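PDB 6F2P: paenibacillus xanthan lyase from Paenibacillus, which cleaves xanthan by a lyase (elimination) reaction, as a member of polysaccharide lyase family 8, and carries several bound calcium ions. Local coordinates for residues A[789-800]-A[824-834]. Residues are numbered along the deposited sequence; the frame is centred on the assembly and turned at random.
Sequences NASGGKKLGFNN and RIMKSTNSGIY. With CA (calcium ion), chain C.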
loop_
_atom_site.group_PDB
_atom_site.type_symbol
_atom_site.label_atom_id
_atom_site.label_comp_id
_atom_site.label_asym_id
_atom_site.label_seq_id
_atom_site.Cartn_x
_atom_site.Cartn_y
_atom_site.Cartn_z
ATOM N N ASN A 789 16.789 -9.657 -37.056
ATOM C CA ASN A 789 16.383 -11.039 -37.306
ATOM C C ASN A 789 15.479 -11.603 -36.215
ATOM O O ASN A 789 15.013 -12.738 -36.316
ATOM C CB ASN A 789 17.606 -11.946 -37.423
ATOM C CG ASN A 789 18.501 -11.575 -38.577
ATOM O OD1 ASN A 789 19.722 -11.517 -38.425
ATOM N ND2 ASN A 789 17.903 -11.333 -39.745
ATOM N N ALA A 790 15.259 -10.822 -35.163
ATOM C CA ALA A 790 14.475 -11.287 -34.034
ATOM C C ALA A 790 13.052 -10.774 -34.118
ATOM O O ALA A 790 12.791 -9.690 -34.658
ATOM C CB ALA A 790 15.108 -10.849 -32.735
ATOM N N SER A 791 12.139 -11.577 -33.589
ATOM C CA SER A 791 10.746 -11.195 -33.456
ATOM C C SER A 791 10.637 -9.904 -32.644
ATOM O O SER A 791 11.136 -9.819 -31.519
ATOM C CB SER A 791 9.983 -12.311 -32.753
ATOM O OG SER A 791 8.587 -12.169 -32.919
ATOM N N GLY A 792 9.999 -8.894 -33.225
ATOM C CA GLY A 792 9.854 -7.608 -32.573
ATOM C C GLY A 792 11.125 -6.781 -32.637
ATOM O O GLY A 792 11.201 -5.691 -32.068
ATOM N N GLY A 793 12.132 -7.307 -33.326
ATOM C CA GLY A 793 13.392 -6.606 -33.493
ATOM C C GLY A 793 14.222 -6.575 -32.226
ATOM O O GLY A 793 15.205 -5.841 -32.142
ATOM N N LYS A 794 13.828 -7.370 -31.237
ATOM C CA LYS A 794 14.545 -7.412 -29.968
ATOM C C LYS A 794 14.664 -8.831 -29.438
ATOM O O LYS A 794 13.765 -9.650 -29.608
ATOM C CB LYS A 794 13.854 -6.526 -28.927
ATOM C CG LYS A 794 13.838 -5.040 -29.266
ATOM C CD LYS A 794 13.099 -4.241 -28.205
ATOM C CE LYS A 794 13.157 -2.750 -28.504
ATOM N NZ LYS A 794 14.562 -2.253 -28.532
ATOM N N LYS A 795 15.787 -9.120 -28.796
ATOM C CA LYS A 795 15.972 -10.397 -28.126
ATOM C C LYS A 795 16.409 -10.146 -26.677
ATOM O O LYS A 795 16.904 -9.065 -26.351
ATOM C CB LYS A 795 17.000 -11.245 -28.876
ATOM C CG LYS A 795 18.369 -10.599 -28.964
ATOM C CD LYS A 795 19.270 -11.274 -29.988
ATOM C CE LYS A 795 20.633 -10.593 -30.022
ATOM N NZ LYS A 795 21.342 -10.811 -31.305
ATOM N N LEU A 796 16.212 -11.134 -25.807
ATOM C CA LEU A 796 16.591 -10.996 -24.403
ATOM C C LEU A 796 17.814 -11.845 -24.092
ATOM O O LEU A 796 17.758 -13.078 -24.153
ATOM C CB LEU A 796 15.436 -11.381 -23.471
ATOM C CG LEU A 796 15.686 -11.044 -21.998
ATOM C CD1 LEU A 796 15.917 -9.557 -21.854
ATOM C CD2 LEU A 796 14.551 -11.501 -21.097
ATOM N N GLY A 797 18.917 -11.180 -23.762
ATOM C CA GLY A 797 20.164 -11.862 -23.478
ATOM C C GLY A 797 20.269 -12.185 -22.009
ATOM O O GLY A 797 20.410 -11.291 -21.182
ATOM N N PHE A 798 20.174 -13.466 -21.677
ATOM C CA PHE A 798 20.397 -13.903 -20.310
ATOM C C PHE A 798 21.869 -13.689 -20.011
ATOM O O PHE A 798 22.699 -13.759 -20.916
ATOM C CB PHE A 798 20.067 -15.387 -20.142
ATOM C CG PHE A 798 18.600 -15.694 -20.139
ATOM C CD1 PHE A 798 17.685 -14.841 -20.750
ATOM C CD2 PHE A 798 18.127 -16.842 -19.518
ATOM C CE1 PHE A 798 16.322 -15.132 -20.751
ATOM C CE2 PHE A 798 16.767 -17.142 -19.508
ATOM C CZ PHE A 798 15.862 -16.285 -20.126
ATOM N N ASN A 799 22.194 -13.432 -18.751
ATOM C CA ASN A 799 23.587 -13.280 -18.339
ATOM C C ASN A 799 23.986 -14.336 -17.325
ATOM O O ASN A 799 24.953 -14.162 -16.589
ATOM C CB ASN A 799 23.826 -11.886 -17.776
ATOM C CG ASN A 799 23.887 -10.839 -18.860
ATOM O OD1 ASN A 799 24.674 -10.955 -19.799
ATOM N ND2 ASN A 799 23.039 -9.819 -18.754
ATOM N N ASN A 800 23.224 -15.425 -17.306
ATOM C CA ASN A 800 23.403 -16.515 -16.357
ATOM C C ASN A 800 24.836 -17.030 -16.268
ATOM O O ASN A 800 25.445 -17.359 -17.290
ATOM C CB ASN A 800 22.438 -17.650 -16.690
ATOM C CG ASN A 800 20.988 -17.195 -16.681
ATOM O OD1 ASN A 800 20.686 -16.051 -17.026
ATOM N ND2 ASN A 800 20.084 -18.083 -16.273
ATOM N N ARG A 824 11.580 -19.222 -29.331
ATOM C CA ARG A 824 12.459 -18.873 -30.441
ATOM C C ARG A 824 13.755 -18.327 -29.872
ATOM O O ARG A 824 13.750 -17.353 -29.127
ATOM C CB ARG A 824 11.803 -17.855 -31.380
ATOM C CG ARG A 824 12.598 -17.565 -32.641
ATOM C CD ARG A 824 11.845 -16.617 -33.569
ATOM N NE ARG A 824 12.213 -16.799 -34.972
ATOM C CZ ARG A 824 12.961 -15.951 -35.671
ATOM N NH1 ARG A 824 13.427 -14.847 -35.109
ATOM N NH2 ARG A 824 13.240 -16.205 -36.942
ATOM N N ILE A 825 14.857 -18.983 -30.217
ATOM C CA ILE A 825 16.162 -18.667 -29.667
ATOM C C ILE A 825 17.082 -18.126 -30.761
ATOM O O ILE A 825 17.202 -18.734 -31.831
ATOM C CB ILE A 825 16.808 -19.931 -29.050
ATOM C CG1 ILE A 825 15.896 -20.549 -27.976
ATOM C CG2 ILE A 825 18.214 -19.626 -28.537
ATOM C CD1 ILE A 825 15.430 -19.580 -26.908
ATOM N N MET A 826 17.725 -16.987 -30.508
ATOM C CA MET A 826 18.711 -16.460 -31.447
ATOM C C MET A 826 20.059 -17.150 -31.230
ATOM O O MET A 826 20.403 -17.528 -30.101
ATOM C CB MET A 826 18.856 -14.953 -31.281
ATOM C CG MET A 826 17.553 -14.198 -31.396
ATOM S SD MET A 826 16.906 -14.270 -33.068
ATOM C CE MET A 826 15.486 -15.303 -32.796
ATOM N N LYS A 827 20.816 -17.326 -32.310
ATOM C CA LYS A 827 22.129 -17.950 -32.208
ATOM C C LYS A 827 23.085 -17.049 -31.437
ATOM O O LYS A 827 23.122 -15.832 -31.642
ATOM C CB LYS A 827 22.708 -18.258 -33.596
ATOM C CG LYS A 827 24.061 -18.974 -33.570
ATOM C CD LYS A 827 24.603 -19.185 -34.980
ATOM C CE LYS A 827 26.016 -19.754 -34.967
ATOM N NZ LYS A 827 26.567 -19.794 -36.352
ATOM N N SER A 828 23.855 -17.657 -30.547
ATOM C CA SER A 828 24.835 -16.937 -29.758
ATOM C C SER A 828 25.941 -17.918 -29.420
ATOM O O SER A 828 25.668 -19.066 -29.071
ATOM C CB SER A 828 24.187 -16.391 -28.483
ATOM O OG SER A 828 25.139 -15.846 -27.585
ATOM N N THR A 829 27.189 -17.477 -29.529
ATOM C CA THR A 829 28.317 -18.354 -29.236
ATOM C C THR A 829 28.356 -18.684 -27.743
ATOM O O THR A 829 29.066 -19.595 -27.312
ATOM C CB THR A 829 29.654 -17.744 -29.707
ATOM O OG1 THR A 829 29.759 -16.397 -29.234
ATOM C CG2 THR A 829 29.728 -17.738 -31.232
ATOM N N ASN A 830 27.574 -17.931 -26.970
ATOM C CA ASN A 830 27.383 -18.176 -25.548
ATOM C C ASN A 830 25.949 -18.620 -25.297
ATOM O O ASN A 830 25.082 -17.792 -25.018
ATOM C CB ASN A 830 27.670 -16.898 -24.762
ATOM C CG ASN A 830 27.867 -17.147 -23.278
ATOM O OD1 ASN A 830 27.365 -18.129 -22.726
ATOM N ND2 ASN A 830 28.603 -16.251 -22.621
ATOM N N SER A 831 25.706 -19.925 -25.415
ATOM C CA SER A 831 24.378 -20.504 -25.213
ATOM C C SER A 831 24.448 -21.740 -24.323
ATOM O O SER A 831 25.049 -22.746 -24.702
ATOM C CB SER A 831 23.750 -20.891 -26.555
ATOM O OG SER A 831 23.566 -19.763 -27.390
ATOM N N GLY A 832 23.822 -21.672 -23.152
ATOM C CA GLY A 832 23.827 -22.796 -22.230
ATOM C C GLY A 832 22.782 -23.850 -22.556
ATOM O O GLY A 832 22.271 -23.915 -23.678
ATOM N N ILE A 833 22.479 -24.688 -21.568
ATOM C CA ILE A 833 21.428 -25.696 -21.680
ATOM C C ILE A 833 20.333 -25.368 -20.679
ATOM O O ILE A 833 20.591 -25.279 -19.478
ATOM C CB ILE A 833 21.946 -27.111 -21.360
ATOM C CG1 ILE A 833 23.064 -27.512 -22.326
ATOM C CG2 ILE A 833 20.803 -28.114 -21.389
ATOM C CD1 ILE A 833 23.628 -28.875 -22.053
ATOM N N TYR A 834 19.109 -25.193 -21.168
ATOM C CA TYR A 834 18.023 -24.732 -20.312
ATOM C C TYR A 834 16.906 -25.750 -20.087
ATOM O O TYR A 834 16.635 -26.594 -20.943
ATOM C CB TYR A 834 17.475 -23.404 -20.835
ATOM C CG TYR A 834 18.401 -22.247 -20.532
ATOM C CD1 TYR A 834 19.480 -21.952 -21.361
ATOM C CD2 TYR A 834 18.213 -21.465 -19.399
ATOM C CE1 TYR A 834 20.337 -20.901 -21.074
ATOM C CE2 TYR A 834 19.067 -20.413 -19.102
ATOM C CZ TYR A 834 20.126 -20.138 -19.940
ATOM O OH TYR A 834 20.964 -19.091 -19.640
HETATM CA CA CA C . 11.521 -10.569 -29.401
HETATM O O HOH W 1 22.656 -13.194 -30.540
#
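Tyr-834 lies against Phe-798 in an offset edge-to-face (T-shaped) pair, the edge of the phenylalanine turned to the tyrosine face, planes at 86°. CD2 of Phe-798 comes 3.7 Å from CE2 of Tyr-834, while ND2 of Asn-800 lies at the tyrosine's ring edge, though the amide's main polar partner is Thr-879. This end is buried and closely fitted. At the other end, Met-826, its chain bent at chi2 (-68°), sets SD 3.9 Å from CB of Ala-790 and CG 3.7 Å from CD of Lys-795. The extended lysine runs on to a looser, partly exposed side, where Asn-789 lies open to solvent: NZ forms a salt bridge with Asp-787 and, through one water, reaches O of Lys-827. Arg-824 stretches across, and its NH1 gives a nearly straight hydrogen bond (2.9 Å, 167°) to O of Asn-789, which lies in the guanidinium plane. NH1 also pairs with OD2 of Asp-894, whose OD1 joins O of Ser-791, O of Lys-794, Glu-769 and Glu-771 on the calcium. A leucine in place of Arg-824 would probably leave O of Asn-789 without this donor and Asp-894 held by the calcium but without its salt bridge. Strands 794-798 and 817-826 both flank strand 891-900 in one antiparallel sheet; Tyr-834 reaches in from strand 832-838 of a separate five-stranded antiparallel sheet, consistent with a beta-sandwich module like those of carbohydrate-binding modules.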